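Local coordinates for serine proteinase inhibitor 1 (Myxoma virus, PDB 6BJ5), which inhibits serine proteases as a viral member of the serpin family and is important for the virulence of the virus, at residues T185-E189 with V200-P204. Residue numbers count along the deposited sequence, not the author numbering.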
ATOM      1  N   THR A 185       9.406   8.116  24.536  1.00 41.23           N
ATOM      2  CA  THR A 185       8.110   7.806  25.143  1.00 50.20           C
ATOM      3  C   THR A 185       7.023   7.781  24.081  1.00 43.10           C
ATOM      4  O   THR A 185       6.786   8.785  23.388  1.00 29.22           O
ATOM      5  CB  THR A 185       7.751   8.741  26.304  1.00 61.67           C
ATOM      6  OG1 THR A 185       8.908   9.024  27.106  1.00 72.12           O
ATOM      7  CG2 THR A 185       6.553   8.242  27.111  1.00 59.78           C
ATOM      8  N   LEU A 186       6.363   6.621  23.992  1.00 42.59           N
ATOM      9  CA  LEU A 186       5.516   6.183  22.898  1.00 41.69           C
ATOM     10  C   LEU A 186       4.416   5.290  23.455  1.00 46.11           C
ATOM     11  O   LEU A 186       4.609   4.618  24.471  1.00 41.91           O
ATOM     12  CB  LEU A 186       6.322   5.350  21.907  1.00 30.12           C
ATOM     13  CG  LEU A 186       7.676   5.836  21.419  1.00 34.53           C
ATOM     14  CD1 LEU A 186       8.391   4.655  20.744  1.00 30.05           C
ATOM     15  CD2 LEU A 186       7.549   7.058  20.494  1.00 37.76           C
ATOM     16  N   LYS A 187       3.299   5.208  22.737  1.00 43.44           N
ATOM     17  CA  LYS A 187       2.254   4.262  23.116  1.00 45.15           C
ATOM     18  C   LYS A 187       2.691   2.841  22.755  1.00 44.39           C
ATOM     19  O   LYS A 187       3.271   2.614  21.688  1.00 49.56           O
ATOM     20  CB  LYS A 187       0.922   4.639  22.440  1.00 42.44           C
ATOM     21  CG  LYS A 187       0.410   6.040  22.842  1.00 46.95           C
ATOM     22  CD  LYS A 187      -0.950   6.405  22.250  1.00 60.24           C
ATOM     23  CE  LYS A 187      -1.105   7.924  22.124  1.00 60.85           C
ATOM     24  NZ  LYS A 187      -2.318   8.312  21.357  1.00 63.46           N
ATOM     25  N   THR A 188       2.432   1.886  23.658  1.00 32.45           N
ATOM     26  CA  THR A 188       2.862   0.500  23.487  1.00 33.28           C
ATOM     27  C   THR A 188       1.928  -0.389  24.290  1.00 36.82           C
ATOM     28  O   THR A 188       1.186   0.089  25.150  1.00 45.44           O
ATOM     29  CB  THR A 188       4.293   0.262  24.006  1.00 43.83           C
ATOM     30  OG1 THR A 188       5.106   1.413  23.796  1.00 53.27           O
ATOM     31  CG2 THR A 188       4.938  -0.941  23.320  1.00 44.72           C
ATOM     32  N   GLU A 189       2.001  -1.697  24.024  1.00 28.09           N
ATOM     33  CA  GLU A 189       1.308  -2.694  24.831  1.00 32.46           C
ATOM     34  C   GLU A 189       1.626  -4.057  24.244  1.00 29.57           C
ATOM     35  O   GLU A 189       2.070  -4.157  23.099  1.00 39.59           O
ATOM     36  CB  GLU A 189      -0.227  -2.460  24.908  1.00 39.99           C
ATOM     37  CG  GLU A 189      -0.996  -3.527  25.698  1.00 49.25           C
ATOM     38  CD  GLU A 189      -0.683  -3.506  27.198  1.00 60.62           C
ATOM     39  OE1 GLU A 189      -0.059  -2.534  27.672  1.00 66.38           O
ATOM     40  OE2 GLU A 189      -1.030  -4.479  27.901  1.00 66.90           O
ATOM     41  N   VAL A 200       2.797  -3.840  20.069  1.00 23.80           N
ATOM     42  CA  VAL A 200       2.499  -2.839  19.055  1.00 24.61           C
ATOM     43  C   VAL A 200       2.951  -1.501  19.614  1.00 26.24           C
ATOM     44  O   VAL A 200       2.702  -1.198  20.786  1.00 34.66           O
ATOM     45  CB  VAL A 200       1.001  -2.810  18.678  1.00 22.63           C
ATOM     46  CG1 VAL A 200       0.727  -1.767  17.609  1.00 23.69           C
ATOM     47  CG2 VAL A 200       0.541  -4.174  18.208  1.00 14.93           C
ATOM     48  N   THR A 201       3.640  -0.716  18.794  1.00 23.33           N
ATOM     49  CA  THR A 201       4.257   0.517  19.249  1.00 27.72           C
ATOM     50  C   THR A 201       4.043   1.587  18.191  1.00 30.03           C
ATOM     51  O   THR A 201       4.261   1.337  17.005  1.00 31.37           O
ATOM     52  CB  THR A 201       5.760   0.290  19.501  1.00 30.47           C
ATOM     53  OG1 THR A 201       5.935  -0.770  20.457  1.00 26.07           O
ATOM     54  CG2 THR A 201       6.438   1.568  19.990  1.00 20.49           C
ATOM     55  N   GLU A 202       3.673   2.793  18.619  1.00 32.31           N
ATOM     56  CA  GLU A 202       3.330   3.860  17.690  1.00 22.86           C
ATOM     57  C   GLU A 202       4.474   4.852  17.594  1.00 27.16           C
ATOM     58  O   GLU A 202       4.770   5.577  18.546  1.00 40.27           O
ATOM     59  CB  GLU A 202       2.031   4.562  18.102  1.00 24.13           C
ATOM     60  CG  GLU A 202       1.606   5.540  17.032  1.00 28.17           C
ATOM     61  CD  GLU A 202       0.221   6.081  17.196  1.00 39.84           C
ATOM     62  OE1 GLU A 202      -0.729   5.274  17.303  1.00 38.64           O
ATOM     63  OE2 GLU A 202       0.072   7.312  17.128  1.00 55.95           O
ATOM     64  N   LEU A 203       5.074   4.919  16.425  1.00 34.99           N
ATOM     65  CA  LEU A 203       6.113   5.884  16.119  1.00 33.89           C
ATOM     66  C   LEU A 203       5.487   7.031  15.352  1.00 38.19           C
ATOM     67  O   LEU A 203       5.156   6.868  14.172  1.00 49.74           O
ATOM     68  CB  LEU A 203       7.213   5.226  15.291  1.00 35.36           C
ATOM     69  CG  LEU A 203       7.812   3.947  15.861  1.00 41.24           C
ATOM     70  CD1 LEU A 203       8.554   3.224  14.760  1.00 42.51           C
ATOM     71  CD2 LEU A 203       8.776   4.303  16.967  1.00 41.60           C
ATOM     72  N   PRO A 204       5.238   8.177  15.970  1.00 48.56           N
ATOM     73  CA  PRO A 204       4.622   9.280  15.230  1.00 45.49           C
ATOM     74  C   PRO A 204       5.594  10.012  14.318  1.00 43.29           C
ATOM     75  O   PRO A 204       6.762  10.221  14.648  1.00 45.71           O
ATOM     76  CB  PRO A 204       4.126  10.207  16.345  1.00 37.41           C
ATOM     77  CG  PRO A 204       5.022   9.923  17.498  1.00 25.49           C
ATOM     78  CD  PRO A 204       5.315   8.450  17.420  1.00 37.78           C
TER
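Where a beta hairpin opens toward its base, backbone pairing can give way to side-chain packing, and this antiparallel contact in sheet B of the serpin fold illustrates the change. The 186-189 and 200-204 paths run 164° apart. Nearest the turn, Val200 N donates to Glu189 O at 3.1 Å, while the return bond from Glu189 N to Val200 O is weak at 3.4 Å. Two residues along, Glu202 N donates a hydrogen bond to Lys187 O (3.1 Å); between these, CA-H...O contacts join Thr188 CA to Val200 O (3.2 Å) and Thr201 CA to Lys187 O (3.4 Å). Beyond this, Leu186 points across the gap: its CD1 lies 3.8 Å from Leu203 CD2, its CD2 4.0 Å from Pro204 CD. Both leucines also touch strand 243-258, of the large sheet. The Glu202 carboxylate instead forms a hydrogen bond with Tyr21 and a salt bridge with Lys23, both of another chain. Main-chain hydrogen bonds thus join the arms near the turn, and apolar contact takes over where they part.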